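Local coordinates for hypothetical protein (Staphylococcus aureus subsp. aureus, PDB 2IL5) that is of unknown function but belongs to the family of Hsp90 ATPase activator homologue 1-like proteins, within the Bet v 1-like group, at residues A55-G60 with E82-D87; G61-V66 with N75-I80. All blocks are in the same frame, centred on the assembly; numbering follows the deposited sequence.

Contact 1 (A55-G60 with E82-D87)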
loop_
_atom_site.group_PDB
_atom_site.type_symbol
_atom_site.label_atom_id
_atom_site.label_comp_id
_atom_site.label_asym_id
_atom_site.label_seq_id
_atom_site.Cartn_x
_atom_site.Cartn_y
_atom_site.Cartn_z
ATOM N N ALA A 55 5.515 13.348 -3.199
ATOM C CA ALA A 55 4.308 13.134 -2.411
ATOM C C ALA A 55 3.822 14.476 -1.902
ATOM O O ALA A 55 4.562 15.179 -1.192
ATOM C CB ALA A 55 4.561 12.162 -1.234
ATOM N N ASP A 56 2.596 14.834 -2.292
ATOM C CA ASP A 56 1.888 15.982 -1.709
ATOM C C ASP A 56 0.859 15.506 -0.665
ATOM O O ASP A 56 -0.323 15.275 -0.967
ATOM C CB ASP A 56 1.263 16.851 -2.811
ATOM C CG ASP A 56 0.526 18.061 -2.260
ATOM O OD1 ASP A 56 0.892 18.532 -1.161
ATOM O OD2 ASP A 56 -0.426 18.531 -2.927
ATOM N N VAL A 57 1.334 15.367 0.571
ATOM C CA VAL A 57 0.580 14.683 1.633
ATOM C C VAL A 57 -0.479 15.581 2.288
ATOM O O VAL A 57 -0.309 16.057 3.413
ATOM C CB VAL A 57 1.515 13.942 2.663
ATOM C CG1 VAL A 57 0.703 13.051 3.626
ATOM C CG2 VAL A 57 2.539 13.069 1.925
ATOM N N LYS A 58 -1.552 15.818 1.528
ATOM C CA LYS A 58 -2.801 16.436 2.013
ATOM C C LYS A 58 -3.939 15.759 1.257
ATOM O O LYS A 58 -3.686 15.060 0.257
ATOM C CB LYS A 58 -2.829 17.945 1.777
ATOM C CG LYS A 58 -2.668 18.328 0.304
ATOM C CD LYS A 58 -3.315 19.670 -0.007
ATOM C CE LYS A 58 -2.695 20.302 -1.265
ATOM N NZ LYS A 58 -1.493 21.176 -0.949
ATOM N N GLU A 59 -5.176 15.962 1.725
ATOM C CA GLU A 59 -6.356 15.397 1.087
ATOM C C GLU A 59 -6.500 15.947 -0.342
ATOM O O GLU A 59 -6.394 17.161 -0.553
ATOM C CB GLU A 59 -7.596 15.626 1.942
ATOM C CG GLU A 59 -7.544 14.857 3.271
ATOM C CD GLU A 59 -8.849 14.903 4.057
ATOM O OE1 GLU A 59 -9.732 15.753 3.725
ATOM O OE2 GLU A 59 -9.007 14.094 5.007
ATOM N N GLY A 60 -6.679 15.058 -1.326
ATOM C CA GLY A 60 -6.696 15.457 -2.743
ATOM C C GLY A 60 -5.314 15.633 -3.379
ATOM O O GLY A 60 -5.199 15.951 -4.565
ATOM N N GLU A 82 -6.912 10.418 -0.229
ATOM C CA GLU A 82 -8.290 10.843 -0.162
ATOM C C GLU A 82 -8.626 11.329 1.250
ATOM O O GLU A 82 -9.337 12.279 1.432
ATOM C CB GLU A 82 -9.242 9.740 -0.631
ATOM C CG GLU A 82 -8.819 9.211 -1.961
ATOM C CD GLU A 82 -9.947 8.803 -2.843
ATOM O OE1 GLU A 82 -10.121 7.568 -2.979
ATOM O OE2 GLU A 82 -10.642 9.691 -3.404
ATOM N N SER A 83 -8.058 10.675 2.237
ATOM C CA SER A 83 -8.390 10.938 3.598
ATOM C C SER A 83 -7.129 10.775 4.434
ATOM O O SER A 83 -6.415 9.780 4.305
ATOM C CB SER A 83 -9.483 9.974 4.042
ATOM O OG SER A 83 -9.981 10.397 5.288
ATOM N N LEU A 84 -6.852 11.797 5.253
ATOM C CA LEU A 84 -5.687 11.848 6.156
ATOM C C LEU A 84 -6.165 12.342 7.516
ATOM O O LEU A 84 -6.389 13.540 7.723
ATOM C CB LEU A 84 -4.620 12.820 5.614
ATOM C CG LEU A 84 -3.880 12.355 4.349
ATOM C CD1 LEU A 84 -3.089 13.450 3.732
ATOM C CD2 LEU A 84 -2.967 11.156 4.658
ATOM N N VAL A 85 -6.364 11.425 8.445
ATOM C CA VAL A 85 -6.598 11.870 9.778
ATOM C C VAL A 85 -5.451 11.459 10.710
ATOM O O VAL A 85 -5.098 10.276 10.825
ATOM C CB VAL A 85 -8.116 11.742 10.235
ATOM C CG1 VAL A 85 -9.000 10.881 9.286
ATOM C CG2 VAL A 85 -8.319 11.494 11.772
HETATM N N MSE A 86 -4.824 12.485 11.294
HETATM C CA MSE A 86 -3.616 12.381 12.116
HETATM C C MSE A 86 -3.566 11.259 13.140
HETATM O O MSE A 86 -4.384 11.220 14.062
HETATM C CB MSE A 86 -3.382 13.679 12.853
HETATM C CG MSE A 86 -2.003 13.732 13.486
HETATM SE SE MSE A 86 -1.817 15.102 14.834
HETATM C CE MSE A 86 -2.536 16.668 13.881
ATOM N N ASP A 87 -2.574 10.372 12.949
ATOM C CA ASP A 87 -2.272 9.197 13.792
ATOM C C ASP A 87 -3.399 8.183 13.757
ATOM O O ASP A 87 -3.439 7.267 14.570
ATOM C CB ASP A 87 -1.949 9.596 15.265
ATOM C CG ASP A 87 -0.784 10.527 15.375
ATOM O OD1 ASP A 87 0.059 10.568 14.456
ATOM O OD2 ASP A 87 -0.681 11.223 16.409
#
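Glu59 sets its CG anti to its own carbonyl carbon (chi1 -66°), and its extended chain then runs on to Leu84. Leu84 also has CG anti to its carbonyl carbon (chi1 -70°), and its side chain is directed at the loop. The contact joins the loop between strands 50-55 and 62-68 to a classic beta bulge on strand 74-85 of the antiparallel sheet of this Bet v 1-like protein. In the bulge Glu82 and Ser83 both face Lys91 of strand 89-94. One hydrogen bond joins the segments. Leu84 N donates a hydrogen bond to Glu59 OE2 at 3.2 Å, nearly straight at 171°. The carboxylate accepts it with the anti lone pair, the one turned away from OE1. The aliphatic part of Glu59 lies by the strand backbone, with Glu59 CG 3.6 Å from Glu82 O. Val57 and Leu84 add an apolar contact. Val57, centre of an inverse gamma turn, crosses Leu84 at about a right angle, with CG1 3.8 Å from Leu84 CD1. Thr34 touches both side chains. Within the loop, Lys58 N bonds to Asp56 O at 2.8 Å, and Lys58 NZ forms a long salt bridge with Asp56 OD2. Leu84 CD1 sits 3.5 Å from Lys58 CA.

Contact 2 (G61-V66 with N75-I80)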
loop_
_atom_site.group_PDB
_atom_site.type_symbol
_atom_site.label_atom_id
_atom_site.label_comp_id
_atom_site.label_asym_id
_atom_site.label_seq_id
_atom_site.Cartn_x
_atom_site.Cartn_y
_atom_site.Cartn_z
ATOM N N GLY A 61 -4.269 15.458 -2.575
ATOM C CA GLY A 61 -2.899 15.579 -3.058
ATOM C C GLY A 61 -2.367 14.331 -3.769
ATOM O O GLY A 61 -2.683 13.209 -3.397
ATOM N N LYS A 62 -1.514 14.544 -4.771
ATOM C CA LYS A 62 -0.943 13.454 -5.560
ATOM C C LYS A 62 0.372 12.918 -5.004
ATOM O O LYS A 62 1.151 13.657 -4.391
ATOM C CB LYS A 62 -0.755 13.908 -7.006
ATOM C CG LYS A 62 -0.109 12.827 -7.912
ATOM C CD LYS A 62 0.096 13.295 -9.354
ATOM C CE LYS A 62 1.021 12.348 -10.078
ATOM N NZ LYS A 62 1.357 12.879 -11.432
ATOM N N TYR A 63 0.621 11.627 -5.211
ATOM C CA TYR A 63 1.949 11.096 -5.027
ATOM C C TYR A 63 2.370 10.359 -6.293
ATOM O O TYR A 63 1.527 9.810 -7.027
ATOM C CB TYR A 63 2.080 10.218 -3.765
ATOM C CG TYR A 63 1.385 8.889 -3.902
ATOM C CD1 TYR A 63 0.045 8.732 -3.529
ATOM C CD2 TYR A 63 2.057 7.794 -4.455
ATOM C CE1 TYR A 63 -0.597 7.506 -3.688
ATOM C CE2 TYR A 63 1.437 6.582 -4.632
ATOM C CZ TYR A 63 0.112 6.424 -4.242
ATOM O OH TYR A 63 -0.491 5.196 -4.431
ATOM N N ARG A 64 3.684 10.384 -6.555
ATOM C CA ARG A 64 4.252 9.702 -7.707
ATOM C C ARG A 64 5.590 9.013 -7.377
ATOM O O ARG A 64 6.578 9.673 -7.050
ATOM C CB ARG A 64 4.413 10.676 -8.863
ATOM C CG ARG A 64 4.843 10.009 -10.111
ATOM C CD ARG A 64 5.108 11.025 -11.201
ATOM N NE ARG A 64 5.332 10.354 -12.487
ATOM C CZ ARG A 64 6.528 10.212 -13.034
ATOM N NH1 ARG A 64 6.671 9.588 -14.192
ATOM N NH2 ARG A 64 7.589 10.705 -12.412
ATOM N N ILE A 65 5.597 7.684 -7.451
ATOM C CA ILE A 65 6.779 6.875 -7.149
ATOM C C ILE A 65 7.248 6.175 -8.426
ATOM O O ILE A 65 6.454 5.508 -9.116
ATOM C CB ILE A 65 6.479 5.826 -6.057
ATOM C CG1 ILE A 65 6.042 6.528 -4.763
ATOM C CG2 ILE A 65 7.682 4.891 -5.878
ATOM C CD1 ILE A 65 5.531 5.628 -3.649
ATOM N N VAL A 66 8.533 6.376 -8.746
ATOM C CA VAL A 66 9.214 5.694 -9.854
ATOM C C VAL A 66 10.285 4.747 -9.269
ATOM O O VAL A 66 11.197 5.171 -8.572
ATOM C CB VAL A 66 9.837 6.719 -10.812
ATOM C CG1 VAL A 66 10.414 6.050 -12.016
ATOM C CG2 VAL A 66 8.793 7.763 -11.226
ATOM N N ASN A 75 8.966 0.908 -12.811
ATOM C CA ASN A 75 7.604 0.867 -12.299
ATOM C C ASN A 75 7.201 2.262 -11.885
ATOM O O ASN A 75 7.899 2.881 -11.080
ATOM C CB ASN A 75 7.521 -0.016 -11.056
ATOM C CG ASN A 75 6.662 -1.211 -11.266
ATOM O OD1 ASN A 75 7.010 -2.117 -12.051
ATOM N ND2 ASN A 75 5.482 -1.224 -10.582
ATOM N N VAL A 76 6.064 2.735 -12.422
ATOM C CA VAL A 76 5.470 4.014 -12.016
ATOM C C VAL A 76 4.198 3.759 -11.193
ATOM O O VAL A 76 3.292 3.032 -11.599
ATOM C CB VAL A 76 5.199 4.970 -13.230
ATOM C CG1 VAL A 76 4.654 6.295 -12.745
ATOM C CG2 VAL A 76 6.467 5.190 -14.050
ATOM N N ILE A 77 4.174 4.332 -10.004
ATOM C CA ILE A 77 3.091 4.168 -9.105
ATOM C C ILE A 77 2.636 5.577 -8.747
ATOM O O ILE A 77 3.418 6.410 -8.275
ATOM C CB ILE A 77 3.495 3.346 -7.848
ATOM C CG1 ILE A 77 4.130 2.016 -8.254
ATOM C CG2 ILE A 77 2.320 3.149 -6.875
ATOM C CD1 ILE A 77 5.665 1.918 -7.997
ATOM N N GLU A 78 1.362 5.845 -9.011
ATOM C CA GLU A 78 0.755 7.149 -8.748
ATOM C C GLU A 78 -0.586 6.969 -8.094
ATOM O O GLU A 78 -1.255 5.982 -8.320
ATOM C CB GLU A 78 0.523 7.907 -10.049
ATOM C CG GLU A 78 1.773 8.362 -10.740
ATOM C CD GLU A 78 1.435 9.200 -11.943
ATOM O OE1 GLU A 78 0.489 8.812 -12.686
ATOM O OE2 GLU A 78 2.106 10.243 -12.147
ATOM N N GLY A 79 -1.006 7.972 -7.336
ATOM C CA GLY A 79 -2.319 7.964 -6.739
ATOM C C GLY A 79 -2.536 9.228 -5.957
ATOM O O GLY A 79 -1.778 10.213 -6.060
ATOM N N ILE A 80 -3.556 9.162 -5.126
ATOM C CA ILE A 80 -4.107 10.314 -4.434
ATOM C C ILE A 80 -4.340 9.983 -2.971
ATOM O O ILE A 80 -4.792 8.883 -2.651
ATOM C CB ILE A 80 -5.488 10.724 -5.089
ATOM C CG1 ILE A 80 -5.291 11.340 -6.467
ATOM C CG2 ILE A 80 -6.225 11.695 -4.225
ATOM C CD1 ILE A 80 -4.399 12.521 -6.447
#
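Tyr63 and Gly79 form a hydrogen-bonded pair in an antiparallel beta hairpin, made by strands 62-68 and 74-85 of the sheet. The axes of segments 62-66 and 75-80 come within 4.7 Å, with N-to-C directions 170° apart. Tyr63 N donates to Gly79 O at 2.9 Å, and Gly79 N returns a bond to Tyr63 O. Ile65 and Ile77 are the next such pair, with two backbone bonds of 2.7 Å, N to O each way. Tyr63 CG lies between the backbone N and carbonyl carbon (chi1 72°), and the ring turns one face to Gly79. Gly79 N stands 3.6 Å above the ring plane, offset toward the rim. Tyr63 OH bonds to Thr93 O on strand 89-94. On the side of the sheet that carries Tyr63, Ile65 and Ile77, Ile77 CG2 meets Tyr63 CE2, and Ile77 CD1 meets Ile65 CG2. The other side, with Lys62, Arg64 and Glu78, carries a salt-bridge network. Arg64 lies alongside Glu78, and its NE makes a weak bond to Glu78 OE2. The stronger partner of Arg64 is Glu52, whose OE1 forms a salt bridge with NH2. Both cations would favour a charged Glu78. Lys62 NZ reaches Glu78 OE2 at 2.8 Å, from above the carboxylate plane.

In the fold
From the N terminus, the chain passes strand 12-22 and two short helices before strand 50-55, an outer strand of the sheet. It leaves that strand through loop 55-60, the first half of contact 1, and turns directly into 61-66. Contact 2 then closes the hairpin when 75-80 comes back beside 61-66. The chain continues along the same strand into 82-87, whose last two residues leave it, and this closes contact 1. Contact 2 is therefore nested inside the longer loop of contact 1. The two meet where Asp56 N probably bonds to Lys62 O at 2.8 Å. Contact 1 ties the loop after strand 50-55 to the far end of strand 74-85, and contact 2 ties strand 62-68 to its earlier part.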